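PDB 4O7K: protein osa from Shigella flexneri, which suppresses the oncogenicity of Agrobacterium tumefaciens, acting as a plasmid fertility inhibition factor of the ParB/Srx superfamily. Local coordinates for residues N41-W45 with F56-S60; S65-V71 with V153-R159; V118-S124 with F136-R142; H131-C135 with M166-H170. The protein carries 1 engineered substitution. One frame throughout, in Å; residues are numbered along the deposited sequence.

Contact 1: residues N41-W45 with F56-S60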
loop_
_atom_site.group_PDB
_atom_site.type_symbol
_atom_site.label_atom_id
_atom_site.label_comp_id
_atom_site.label_asym_id
_atom_site.label_seq_id
_atom_site.Cartn_x
_atom_site.Cartn_y
_atom_site.Cartn_z
ATOM N N ASN A 41 1.526 -22.703 2.806
ATOM C CA ASN A 41 0.627 -22.712 3.941
ATOM C C ASN A 41 0.618 -21.292 4.490
ATOM O O ASN A 41 1.131 -21.026 5.579
ATOM C CB ASN A 41 1.084 -23.738 4.985
ATOM C CG ASN A 41 0.211 -23.752 6.228
ATOM O OD1 ASN A 41 -0.792 -23.041 6.313
ATOM N ND2 ASN A 41 0.598 -24.568 7.210
ATOM N N GLU A 42 0.051 -20.373 3.712
ATOM C CA GLU A 42 0.121 -18.957 4.053
ATOM C C GLU A 42 -1.061 -18.168 3.501
ATOM O O GLU A 42 -1.815 -18.655 2.659
ATOM C CB GLU A 42 1.430 -18.356 3.535
ATOM C CG GLU A 42 1.600 -18.433 2.018
ATOM C CD GLU A 42 2.994 -18.023 1.552
ATOM O OE1 GLU A 42 3.958 -18.223 2.320
ATOM O OE2 GLU A 42 3.125 -17.505 0.419
ATOM N N VAL A 43 -1.217 -16.939 3.979
ATOM C CA VAL A 43 -2.248 -16.074 3.437
ATOM C C VAL A 43 -1.718 -15.422 2.170
ATOM O O VAL A 43 -0.669 -14.776 2.186
ATOM C CB VAL A 43 -2.679 -15.014 4.443
ATOM C CG1 VAL A 43 -3.709 -14.077 3.820
ATOM C CG2 VAL A 43 -3.242 -15.688 5.688
ATOM N N VAL A 44 -2.431 -15.625 1.068
ATOM C CA VAL A 44 -2.049 -15.045 -0.211
ATOM C C VAL A 44 -3.235 -14.337 -0.845
ATOM O O VAL A 44 -4.354 -14.855 -0.836
ATOM C CB VAL A 44 -1.510 -16.118 -1.181
ATOM C CG1 VAL A 44 -1.293 -15.528 -2.576
ATOM C CG2 VAL A 44 -0.212 -16.711 -0.640
ATOM N N TRP A 45 -2.999 -13.138 -1.368
ATOM C CA TRP A 45 -4.015 -12.447 -2.155
ATOM C C TRP A 45 -3.651 -12.394 -3.624
ATOM O O TRP A 45 -2.486 -12.229 -3.982
ATOM C CB TRP A 45 -4.219 -11.016 -1.684
ATOM C CG TRP A 45 -4.701 -10.828 -0.308
ATOM C CD1 TRP A 45 -5.995 -10.676 0.096
ATOM C CD2 TRP A 45 -3.893 -10.693 0.865
ATOM N NE1 TRP A 45 -6.048 -10.483 1.455
ATOM C CE2 TRP A 45 -4.770 -10.484 1.952
ATOM C CE3 TRP A 45 -2.517 -10.745 1.104
ATOM C CZ2 TRP A 45 -4.308 -10.320 3.261
ATOM C CZ3 TRP A 45 -2.061 -10.573 2.411
ATOM C CH2 TRP A 45 -2.960 -10.374 3.466
ATOM N N PHE A 56 0.398 -11.036 -7.077
ATOM C CA PHE A 56 0.117 -11.811 -5.877
ATOM C C PHE A 56 0.990 -11.336 -4.720
ATOM O O PHE A 56 2.177 -11.063 -4.902
ATOM C CB PHE A 56 0.339 -13.303 -6.126
ATOM C CG PHE A 56 -0.648 -13.899 -7.085
ATOM C CD1 PHE A 56 -0.449 -13.795 -8.453
ATOM C CD2 PHE A 56 -1.785 -14.543 -6.621
ATOM C CE1 PHE A 56 -1.374 -14.333 -9.347
ATOM C CE2 PHE A 56 -2.714 -15.093 -7.516
ATOM C CZ PHE A 56 -2.505 -14.984 -8.876
ATOM N N MET A 57 0.393 -11.231 -3.535
ATOM C CA MET A 57 1.126 -10.843 -2.345
ATOM C C MET A 57 0.787 -11.777 -1.199
ATOM O O MET A 57 -0.225 -12.480 -1.247
ATOM C CB MET A 57 0.826 -9.385 -1.969
ATOM C CG MET A 57 1.169 -8.394 -3.075
ATOM S SD MET A 57 1.090 -6.683 -2.508
ATOM C CE MET A 57 2.721 -6.549 -1.784
ATOM N N THR A 58 1.634 -11.777 -0.171
ATOM C CA THR A 58 1.469 -12.693 0.945
ATOM C C THR A 58 1.811 -12.041 2.282
ATOM O O THR A 58 2.619 -11.119 2.342
ATOM C CB THR A 58 2.347 -13.951 0.777
ATOM O OG1 THR A 58 2.143 -14.819 1.897
ATOM C CG2 THR A 58 3.827 -13.570 0.699
ATOM N N ALA A 59 1.196 -12.531 3.351
ATOM C CA ALA A 59 1.513 -12.058 4.697
ATOM C C ALA A 59 2.444 -13.032 5.421
ATOM O O ALA A 59 2.478 -13.068 6.653
ATOM C CB ALA A 59 0.232 -11.857 5.502
ATOM N N SER A 60 3.198 -13.819 4.657
ATOM C CA SER A 60 4.014 -14.880 5.236
ATOM C C SER A 60 5.084 -14.334 6.173
ATOM O O SER A 60 5.505 -15.017 7.103
ATOM C CB SER A 60 4.663 -15.718 4.131
ATOM O OG SER A 60 5.633 -14.971 3.427
#
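Residues 42-45 and 56-60 run antiparallel, end-to-end directions 151° apart, where strands 44-47 and 55-58 form a beta hairpin. Trp45 and Met57 form a hydrogen-bonded pair, with Trp45 N to Met57 O at 2.9 Å and Met57 N to Trp45 O at 3.1 Å; Val44 and Thr58 make the adjoining non-hydrogen-bonded pair, their CA atoms 4.4 Å apart. Val43 O accepts two hydrogen bonds, from Ala59 N (3.1 Å) and Thr58 OG1 (2.8 Å), so pairing continues one residue beyond strand 44-47, the Thr58 hydroxyl sharing its acceptor with Ala59 N. Glu42 OE2 lies 3.2 Å from Thr58 OG1. On the face of Val44 and Thr58, Val44 CG1 meets the edge of the Phe56 ring at CD2 (4.2 Å); on the other, the Trp45 indole reaches back so that CZ3 lies 4.1 Å from Ala59 CB. The hairpin belongs to a mixed sheet: strand 118-128 pairs with Phe56 and Thr58, Val36 bonds to Val44, and helix 179-189 packs on Val43 and Trp45 through Leu182.

Contact 2: residues S65-V71 with V153-R159; sequences SDFIVYV and VFPVLSR
Val71 (rotamer m) lays CG2 over one face of the Phe154 ring (p), 4.0 Å from its centroid and 26° off the normal, a CH-pi contact. Strands 67-71 and 153-158 are extended (phi -83° to -148°, psi 118° to 165°) and antiparallel, axes 4.5 Å apart at closest, directions at 154°. Phe67-Ser158, Val69-Val156 and Val71-Phe154 are hydrogen-bonded pairs; Ile68-Leu157 and Tyr70-Pro155, between them, are non-hydrogen-bonded. The bonds are Phe67 N to Ser158 O 2.8 Å, Ser158 N to Phe67 O 2.9 Å; Val69 N to Val156 O 3.0 Å, Val156 N to Val69 O 2.8 Å; Val71 N to Phe154 O 2.9 Å, Phe154 N to Val71 O 3.3 Å. Pro155, lacking an N-H, fits a non-hydrogen-bonded site. On its face, with Ile68 and Leu157 m,t and Tyr70 m, Ile68 CG2 (3.8 Å) and Tyr70 CD1 (3.7 Å) meet Pro155 CB, and Ile68 CG1 meets Leu157 CD2 (3.8 Å). On the other, Val71 CG1 touches Val156 CG2 (3.8 Å). One water bridges Ser65 OG (2.7 Å), Asp66 OD1 (2.7 Å) and Arg159 O (2.6 Å); Asp66 OD2 accepts from Ala63 N. Such alternation is characteristic of a regular antiparallel sheet, here with strand 67-72 central among three.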
loop_
_atom_site.group_PDB
_atom_site.type_symbol
_atom_site.label_atom_id
_atom_site.label_comp_id
_atom_site.label_asym_id
_atom_site.label_seq_id
_atom_site.Cartn_x
_atom_site.Cartn_y
_atom_site.Cartn_z
ATOM N N SER A 65 1.154 -10.963 15.768
ATOM C CA SER A 65 0.713 -9.768 16.463
ATOM C C SER A 65 0.463 -8.590 15.521
ATOM O O SER A 65 -0.107 -7.572 15.928
ATOM C CB SER A 65 1.751 -9.377 17.521
ATOM O OG SER A 65 2.997 -9.078 16.908
ATOM N N ASP A 66 0.895 -8.713 14.268
ATOM C CA ASP A 66 0.688 -7.649 13.288
ATOM C C ASP A 66 -0.783 -7.572 12.895
ATOM O O ASP A 66 -1.553 -8.495 13.150
ATOM C CB ASP A 66 1.519 -7.879 12.030
ATOM C CG ASP A 66 2.996 -7.683 12.254
ATOM O OD1 ASP A 66 3.371 -6.889 13.145
ATOM O OD2 ASP A 66 3.778 -8.322 11.517
ATOM N N PHE A 67 -1.161 -6.469 12.265
ATOM C CA PHE A 67 -2.520 -6.286 11.775
ATOM C C PHE A 67 -2.498 -5.977 10.292
ATOM O O PHE A 67 -1.589 -5.309 9.804
ATOM C CB PHE A 67 -3.221 -5.154 12.530
ATOM C CG PHE A 67 -3.760 -5.561 13.862
ATOM C CD1 PHE A 67 -2.908 -5.796 14.929
ATOM C CD2 PHE A 67 -5.121 -5.718 14.048
ATOM C CE1 PHE A 67 -3.410 -6.184 16.149
ATOM C CE2 PHE A 67 -5.630 -6.101 15.268
ATOM C CZ PHE A 67 -4.777 -6.342 16.317
ATOM N N ILE A 68 -3.493 -6.473 9.567
ATOM C CA ILE A 68 -3.617 -6.135 8.160
ATOM C C ILE A 68 -4.619 -5.002 7.981
ATOM O O ILE A 68 -5.698 -5.001 8.574
ATOM C CB ILE A 68 -4.033 -7.358 7.330
ATOM C CG1 ILE A 68 -2.838 -8.318 7.207
ATOM C CG2 ILE A 68 -4.510 -6.921 5.950
ATOM C CD1 ILE A 68 -3.238 -9.754 6.978
ATOM N N VAL A 69 -4.237 -4.028 7.165
ATOM C CA VAL A 69 -5.147 -2.983 6.744
ATOM C C VAL A 69 -5.239 -3.012 5.217
ATOM O O VAL A 69 -4.220 -2.997 4.517
ATOM C CB VAL A 69 -4.689 -1.589 7.213
ATOM C CG1 VAL A 69 -5.722 -0.535 6.846
ATOM C CG2 VAL A 69 -4.421 -1.600 8.727
ATOM N N TYR A 70 -6.459 -3.086 4.709
ATOM C CA TYR A 70 -6.683 -2.957 3.273
ATOM C C TYR A 70 -6.828 -1.485 2.970
ATOM O O TYR A 70 -7.741 -0.833 3.481
ATOM C CB TYR A 70 -7.928 -3.718 2.832
ATOM C CG TYR A 70 -7.826 -5.199 3.084
ATOM C CD1 TYR A 70 -6.939 -5.987 2.359
ATOM C CD2 TYR A 70 -8.596 -5.806 4.064
ATOM C CE1 TYR A 70 -6.830 -7.343 2.599
ATOM C CE2 TYR A 70 -8.489 -7.150 4.318
ATOM C CZ TYR A 70 -7.615 -7.914 3.576
ATOM O OH TYR A 70 -7.527 -9.254 3.829
ATOM N N VAL A 71 -5.929 -0.943 2.158
ATOM C CA VAL A 71 -5.965 0.495 1.957
ATOM C C VAL A 71 -6.431 0.883 0.568
ATOM O O VAL A 71 -6.204 0.186 -0.425
ATOM C CB VAL A 71 -4.581 1.172 2.230
ATOM C CG1 VAL A 71 -4.111 0.875 3.652
ATOM C CG2 VAL A 71 -3.542 0.729 1.224
ATOM N N VAL A 153 -6.827 -1.323 -4.425
ATOM C CA VAL A 153 -6.775 -1.633 -3.000
ATOM C C VAL A 153 -5.710 -2.703 -2.792
ATOM O O VAL A 153 -5.581 -3.637 -3.593
ATOM C CB VAL A 153 -8.156 -2.124 -2.461
ATOM C CG1 VAL A 153 -8.077 -2.498 -0.982
ATOM C CG2 VAL A 153 -9.230 -1.066 -2.674
ATOM N N PHE A 154 -4.914 -2.554 -1.736
ATOM C CA PHE A 154 -3.953 -3.581 -1.402
ATOM C C PHE A 154 -3.774 -3.619 0.111
ATOM O O PHE A 154 -4.051 -2.633 0.798
ATOM C CB PHE A 154 -2.616 -3.355 -2.143
ATOM C CG PHE A 154 -2.055 -1.955 -2.026
ATOM C CD1 PHE A 154 -1.282 -1.594 -0.937
ATOM C CD2 PHE A 154 -2.256 -1.028 -3.038
ATOM C CE1 PHE A 154 -0.747 -0.319 -0.833
ATOM C CE2 PHE A 154 -1.721 0.249 -2.950
ATOM C CZ PHE A 154 -0.966 0.607 -1.847
ATOM N N PRO A 155 -3.349 -4.770 0.640
ATOM C CA PRO A 155 -3.116 -4.868 2.082
ATOM C C PRO A 155 -1.736 -4.347 2.477
ATOM O O PRO A 155 -0.802 -4.405 1.672
ATOM C CB PRO A 155 -3.224 -6.368 2.365
ATOM C CG PRO A 155 -2.983 -7.043 1.054
ATOM C CD PRO A 155 -3.151 -6.053 -0.055
ATOM N N VAL A 156 -1.635 -3.842 3.698
ATOM C CA VAL A 156 -0.358 -3.459 4.287
ATOM C C VAL A 156 -0.358 -3.977 5.718
ATOM O O VAL A 156 -1.410 -4.342 6.253
ATOM C CB VAL A 156 -0.120 -1.934 4.272
ATOM C CG1 VAL A 156 0.002 -1.407 2.847
ATOM C CG2 VAL A 156 -1.236 -1.207 5.026
ATOM N N LEU A 157 0.820 -4.014 6.322
ATOM C CA LEU A 157 1.001 -4.535 7.675
ATOM C C LEU A 157 1.287 -3.418 8.674
ATOM O O LEU A 157 2.041 -2.500 8.381
ATOM C CB LEU A 157 2.151 -5.545 7.705
ATOM C CG LEU A 157 1.881 -6.900 7.048
ATOM C CD1 LEU A 157 3.184 -7.667 6.941
ATOM C CD2 LEU A 157 0.876 -7.666 7.898
ATOM N N SER A 158 0.675 -3.525 9.849
ATOM C CA SER A 158 0.821 -2.549 10.914
ATOM C C SER A 158 1.162 -3.267 12.211
ATOM O O SER A 158 0.703 -4.382 12.457
ATOM C CB SER A 158 -0.461 -1.731 11.060
ATOM O OG SER A 158 -0.450 -0.949 12.232
ATOM N N ARG A 159 1.949 -2.596 13.046
ATOM C CA ARG A 159 2.604 -3.192 14.204
ATOM C C ARG A 159 1.641 -3.568 15.332
ATOM O O ARG A 159 1.927 -4.462 16.128
ATOM C CB ARG A 159 3.662 -2.197 14.725
ATOM C CG ARG A 159 4.975 -2.779 15.228
ATOM C CD ARG A 159 5.954 -1.645 15.594
ATOM N NE ARG A 159 6.268 -0.806 14.431
ATOM C CZ ARG A 159 6.394 0.525 14.447
ATOM N NH1 ARG A 159 6.240 1.216 15.575
ATOM N NH2 ARG A 159 6.674 1.171 13.319
HETATM O O HOH W 1 3.280 -6.654 15.863
#

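Contact 3: residues V118-S124 with F136-R142. With PO4 (phosphate ion), chain B; IPA (isopropyl alcohol), chain E.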
loop_
_atom_site.group_PDB
_atom_site.type_symbol
_atom_site.label_atom_id
_atom_site.label_comp_id
_atom_site.label_asym_id
_atom_site.label_seq_id
_atom_site.Cartn_x
_atom_site.Cartn_y
_atom_site.Cartn_z
ATOM N N VAL A 118 4.685 -11.505 -3.474
ATOM C CA VAL A 118 5.455 -10.451 -2.826
ATOM C C VAL A 118 4.959 -10.203 -1.396
ATOM O O VAL A 118 3.777 -9.959 -1.188
ATOM C CB VAL A 118 5.371 -9.143 -3.632
ATOM C CG1 VAL A 118 6.161 -8.015 -2.930
ATOM C CG2 VAL A 118 5.889 -9.372 -5.045
ATOM N N PRO A 119 5.862 -10.269 -0.403
ATOM C CA PRO A 119 5.468 -9.962 0.981
ATOM C C PRO A 119 4.947 -8.531 1.136
ATOM O O PRO A 119 5.366 -7.630 0.406
ATOM C CB PRO A 119 6.764 -10.169 1.770
ATOM C CG PRO A 119 7.547 -11.146 0.930
ATOM C CD PRO A 119 7.253 -10.750 -0.484
ATOM N N LEU A 120 4.022 -8.340 2.071
ATOM C CA LEU A 120 3.431 -7.032 2.319
ATOM C C LEU A 120 4.451 -6.022 2.836
ATOM O O LEU A 120 5.433 -6.386 3.472
ATOM C CB LEU A 120 2.297 -7.148 3.336
ATOM C CG LEU A 120 1.136 -8.059 2.925
ATOM C CD1 LEU A 120 0.055 -7.990 4.000
ATOM C CD2 LEU A 120 0.614 -7.630 1.575
ATOM N N ALA A 121 4.177 -4.754 2.561
ATOM C CA ALA A 121 4.873 -3.636 3.182
ATOM C C ALA A 121 4.478 -3.500 4.643
ATOM O O ALA A 121 3.336 -3.790 5.027
ATOM C CB ALA A 121 4.564 -2.354 2.440
ATOM N N ASP A 122 5.432 -3.055 5.449
ATOM C CA ASP A 122 5.203 -2.715 6.855
ATOM C C ASP A 122 5.213 -1.200 7.020
ATOM O O ASP A 122 6.239 -0.555 6.809
ATOM C CB ASP A 122 6.274 -3.350 7.733
ATOM C CG ASP A 122 6.199 -4.864 7.729
ATOM O OD1 ASP A 122 5.442 -5.422 8.549
ATOM O OD2 ASP A 122 6.897 -5.494 6.904
ATOM N N VAL A 123 4.060 -0.627 7.358
ATOM C CA VAL A 123 3.936 0.823 7.418
ATOM C C VAL A 123 3.440 1.272 8.787
ATOM O O VAL A 123 3.086 0.458 9.639
ATOM C CB VAL A 123 2.974 1.371 6.341
ATOM C CG1 VAL A 123 3.421 0.927 4.934
ATOM C CG2 VAL A 123 1.555 0.920 6.638
ATOM N N SER A 124 3.411 2.585 8.984
ATOM C CA SER A 124 3.005 3.146 10.256
ATOM C C SER A 124 2.352 4.499 10.055
ATOM O O SER A 124 2.772 5.276 9.200
ATOM C CB SER A 124 4.212 3.274 11.189
ATOM O OG SER A 124 4.857 2.024 11.356
ATOM N N PHE A 136 7.283 4.298 6.675
ATOM C CA PHE A 136 7.590 2.905 6.377
ATOM C C PHE A 136 8.628 2.300 7.292
ATOM O O PHE A 136 9.615 2.945 7.662
ATOM C CB PHE A 136 8.082 2.770 4.933
ATOM C CG PHE A 136 7.030 3.024 3.900
ATOM C CD1 PHE A 136 6.656 4.314 3.571
ATOM C CD2 PHE A 136 6.429 1.961 3.227
ATOM C CE1 PHE A 136 5.697 4.544 2.617
ATOM C CE2 PHE A 136 5.463 2.188 2.269
ATOM C CZ PHE A 136 5.099 3.469 1.947
ATOM N N THR A 137 8.412 1.038 7.637
ATOM C CA THR A 137 9.475 0.234 8.214
ATOM C C THR A 137 10.165 -0.484 7.057
ATOM O O THR A 137 11.387 -0.587 7.012
ATOM C CB THR A 137 8.940 -0.759 9.244
ATOM O OG1 THR A 137 8.460 -0.039 10.387
ATOM C CG2 THR A 137 10.017 -1.743 9.666
ATOM N N ASP A 138 9.363 -0.966 6.113
ATOM C CA ASP A 138 9.878 -1.523 4.871
ATOM C C ASP A 138 8.765 -1.574 3.821
ATOM O O ASP A 138 7.590 -1.351 4.132
ATOM C CB ASP A 138 10.467 -2.921 5.109
ATOM C CG ASP A 138 9.513 -3.836 5.858
ATOM O OD1 ASP A 138 8.389 -4.038 5.372
ATOM O OD2 ASP A 138 9.865 -4.334 6.950
ATOM N N GLY A 139 9.143 -1.851 2.576
ATOM C CA GLY A 139 8.182 -2.043 1.507
ATOM C C GLY A 139 7.873 -0.818 0.663
ATOM O O GLY A 139 6.841 -0.779 0.007
ATOM N N MET A 140 8.765 0.172 0.640
ATOM C CA MET A 140 8.499 1.378 -0.141
ATOM C C MET A 140 8.459 1.116 -1.643
ATOM O O MET A 140 7.570 1.597 -2.329
ATOM C CB MET A 140 9.550 2.465 0.158
ATOM C CG MET A 140 9.250 3.248 1.414
ATOM S SD MET A 140 10.325 4.696 1.624
ATOM C CE MET A 140 11.895 3.869 1.808
ATOM N N THR A 141 9.416 0.367 -2.168
ATOM C CA THR A 141 9.454 0.187 -3.617
ATOM C C THR A 141 8.298 -0.675 -4.115
ATOM O O THR A 141 7.716 -0.377 -5.147
ATOM C CB THR A 141 10.767 -0.432 -4.088
ATOM O OG1 THR A 141 11.863 0.166 -3.389
ATOM C CG2 THR A 141 10.942 -0.183 -5.570
ATOM N N ARG A 142 7.955 -1.735 -3.394
ATOM C CA ARG A 142 6.834 -2.564 -3.827
ATOM C C ARG A 142 5.538 -1.759 -3.730
ATOM O O ARG A 142 4.617 -1.977 -4.504
ATOM C CB ARG A 142 6.747 -3.857 -3.013
ATOM C CG ARG A 142 6.276 -3.691 -1.579
ATOM C CD ARG A 142 6.671 -4.896 -0.735
ATOM N NE ARG A 142 8.122 -4.988 -0.552
ATOM C CZ ARG A 142 8.765 -6.108 -0.230
ATOM N NH1 ARG A 142 8.090 -7.240 -0.056
ATOM N NH2 ARG A 142 10.080 -6.102 -0.092
HETATM P P PO4 B . 11.159 -2.808 -1.206
HETATM O O1 PO4 B . 11.668 -3.590 -0.029
HETATM O O2 PO4 B . 11.591 -1.368 -1.079
HETATM O O3 PO4 B . 11.675 -3.407 -2.490
HETATM O O4 PO4 B . 9.646 -2.843 -1.253
HETATM C C1 IPA E . 10.578 -9.374 1.064
HETATM C C2 IPA E . 11.488 -9.823 -0.074
HETATM C C3 IPA E . 10.904 -11.044 -0.775
HETATM O O2 IPA E . 11.613 -8.776 -1.007
HETATM O O HOH W 2 8.079 -5.116 2.853
HETATM O O HOH W 3 7.433 2.603 10.476
#
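Phe136 pairs with Val123 in a non-hydrogen-bonded antiparallel position, its CE2 3.6 Å from Val123 CG1. The chain then turns at Thr137, and Thr137 and Asp138 together face Asp122 in a classic beta bulge: Thr137 N (2.8 Å) and Asp138 N (3.2 Å) both donate to Asp122 O, while Asp122 N returns a bond to Asp138 O (3.0 Å). The carboxylates crowd, with Asp122 OD2 only 2.6 Å from Asp138 OD1, a spacing at which one acid probably holds a proton. Gly139, the helix N-cap, has phi 95°, and a CB here would clash with Ala121 CB. In the first helical turn, Thr141 N and OG1 hold phosphate O2, and Arg142 N and NE hold phosphate O4. Arg142 NH1 donates to Pro119 O (2.8 Å), tying helix to strand; the phosphate probably came from the crystallisation liquor. Strand 118-128 also bonds through Val118 and Leu120 to Thr58 and through Ala121 and Val123 to Leu157, while helix 103-112 touches Val118 and Arg142.

Contact 4: residues H131-C135 with M166-H170. With IPA (isopropyl alcohol), chain F.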
loop_
_atom_site.group_PDB
_atom_site.type_symbol
_atom_site.label_atom_id
_atom_site.label_comp_id
_atom_site.label_asym_id
_atom_site.label_seq_id
_atom_site.Cartn_x
_atom_site.Cartn_y
_atom_site.Cartn_z
ATOM N N HIS A 131 0.178 17.330 10.701
ATOM C CA HIS A 131 -0.818 16.555 9.949
ATOM C C HIS A 131 -0.521 15.058 9.876
ATOM O O HIS A 131 0.599 14.601 10.111
ATOM C CB HIS A 131 -0.999 17.111 8.522
ATOM C CG HIS A 131 0.253 17.146 7.699
ATOM N ND1 HIS A 131 0.939 18.311 7.439
ATOM C CD2 HIS A 131 0.928 16.162 7.050
ATOM C CE1 HIS A 131 1.989 18.048 6.677
ATOM N NE2 HIS A 131 2.008 16.752 6.434
ATOM N N PHE A 132 -1.557 14.294 9.560
ATOM C CA PHE A 132 -1.439 12.852 9.444
ATOM C C PHE A 132 -0.581 12.470 8.239
ATOM O O PHE A 132 -0.669 13.098 7.185
ATOM C CB PHE A 132 -2.822 12.208 9.323
ATOM C CG PHE A 132 -2.772 10.724 9.245
ATOM C CD1 PHE A 132 -2.735 9.964 10.402
ATOM C CD2 PHE A 132 -2.713 10.078 8.014
ATOM C CE1 PHE A 132 -2.661 8.587 10.338
ATOM C CE2 PHE A 132 -2.637 8.706 7.945
ATOM C CZ PHE A 132 -2.614 7.956 9.113
ATOM N N ALA A 133 0.238 11.434 8.396
ATOM C CA ALA A 133 0.981 10.886 7.272
ATOM C C ALA A 133 1.266 9.406 7.488
ATOM O O ALA A 133 1.045 8.872 8.570
ATOM C CB ALA A 133 2.299 11.660 7.062
ATOM N N VAL A 134 1.746 8.742 6.441
ATOM C CA VAL A 134 2.199 7.367 6.598
ATOM C C VAL A 134 3.684 7.269 6.287
ATOM O O VAL A 134 4.203 7.943 5.396
ATOM C CB VAL A 134 1.412 6.376 5.706
ATOM C CG1 VAL A 134 -0.056 6.382 6.078
ATOM C CG2 VAL A 134 1.582 6.704 4.244
ATOM N N CYS A 135 4.376 6.448 7.069
ATOM C CA CYS A 135 5.798 6.211 6.864
ATOM C C CYS A 135 6.032 4.699 6.885
ATOM O O CYS A 135 5.093 3.915 7.094
ATOM C CB CYS A 135 6.655 6.930 7.934
ATOM S SG CYS A 135 6.296 6.409 9.635
ATOM N N MET A 166 -5.907 3.449 13.256
ATOM C CA MET A 166 -5.573 4.783 12.762
ATOM C C MET A 166 -5.333 4.801 11.250
ATOM O O MET A 166 -5.829 5.681 10.546
ATOM C CB MET A 166 -4.327 5.316 13.486
ATOM C CG MET A 166 -4.261 6.810 13.543
ATOM S SD MET A 166 -2.786 7.309 14.479
ATOM C CE MET A 166 -2.974 6.354 15.977
ATOM N N LEU A 167 -4.561 3.837 10.751
ATOM C CA LEU A 167 -4.391 3.685 9.307
ATOM C C LEU A 167 -5.741 3.484 8.603
ATOM O O LEU A 167 -6.067 4.181 7.632
ATOM C CB LEU A 167 -3.458 2.511 8.999
ATOM C CG LEU A 167 -1.977 2.772 9.288
ATOM C CD1 LEU A 167 -1.193 1.462 9.334
ATOM C CD2 LEU A 167 -1.379 3.719 8.256
ATOM N N ALA A 168 -6.526 2.530 9.092
ATOM C CA ALA A 168 -7.838 2.261 8.511
ATOM C C ALA A 168 -8.702 3.528 8.493
ATOM O O ALA A 168 -9.337 3.831 7.486
ATOM C CB ALA A 168 -8.538 1.139 9.275
ATOM N N GLU A 169 -8.680 4.290 9.590
ATOM C CA GLU A 169 -9.411 5.555 9.655
ATOM C C GLU A 169 -9.090 6.492 8.493
ATOM O O GLU A 169 -9.992 7.000 7.826
ATOM C CB GLU A 169 -9.108 6.293 10.966
ATOM C CG GLU A 169 -9.746 7.675 11.027
ATOM C CD GLU A 169 -9.352 8.458 12.271
ATOM O OE1 GLU A 169 -8.714 7.878 13.171
ATOM O OE2 GLU A 169 -9.673 9.660 12.342
ATOM N N HIS A 170 -7.804 6.727 8.252
ATOM C CA HIS A 170 -7.402 7.722 7.263
ATOM C C HIS A 170 -7.303 7.189 5.832
ATOM O O HIS A 170 -7.593 7.918 4.894
ATOM C CB HIS A 170 -6.063 8.345 7.679
ATOM C CG HIS A 170 -6.153 9.175 8.922
ATOM N ND1 HIS A 170 -6.434 10.523 8.895
ATOM C CD2 HIS A 170 -6.033 8.842 10.230
ATOM C CE1 HIS A 170 -6.466 10.990 10.135
ATOM N NE2 HIS A 170 -6.234 9.988 10.963
HETATM C C1 IPA F . -5.777 14.101 6.360
HETATM C C2 IPA F . -6.919 13.174 6.760
HETATM C C3 IPA F . -7.998 13.158 5.682
HETATM O O2 IPA F . -6.421 11.864 6.922
#
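A helix lies across the side of a beta strand, helix-on-sheet packing in which 166-170 and 131-135 have axes 10.1 Å apart at closest and N-to-C directions at 114°. No hydrogen bond joins the segments; the contact is made by apolar packing and one aromatic stack. Alternation along the extended strand sends Phe132 and Val134 toward the helix while Ala133 points away, leaving two bumps on one side. Phe132, with chi1 at t, is the larger. Its ring fits among three side chains from one side of the helix: Met166 CG lies 4.0 Å from Phe132 CE1, Leu167 CD2 approaches the ring edge at CZ (4.5 Å), and the imidazole of His170, one turn after Met166, closes over one face. The two rings stack face to face, centroids 3.7 Å apart and planes at 9°, with His170 CB also over the Phe132 ring. The smaller bump, Val134, meets the tip of Leu167, CG1 to CD2 at 3.7 Å, so Leu167 CD2 sits against both strand residues. Pro125 of strand 118-128 touches Phe132, Met166 and Leu167. An isopropyl alcohol, probably from the crystallisation liquor, makes a very short hydrogen bond, its O2 2.4 Å from His170 ND1.

Contact 1 closes before the others open. Contact 3 is nested within the loop closed by contact 2, and contact 4 alternates with both, interlocking the segments of the family region. Contacts 1, 3 and 4 reach the mixed sheet, with strand 118-128 between 55-58 and 131-136; contact 2 lies in the three-stranded sheet. Contacts 2 and 3, centres about 10 Å apart, meet where Leu157 bonds to Ala121 and Val123, connecting the two sheets. Trp45 and Tyr70 join contacts 1 and 2. Leu167 of contact 4 packs on Ser158 and Val123. Contacts 1 and 4, on opposite sides of the chain centre with centres about 24 Å apart, do not touch; contacts 2 and 3, each touching both, lie between them.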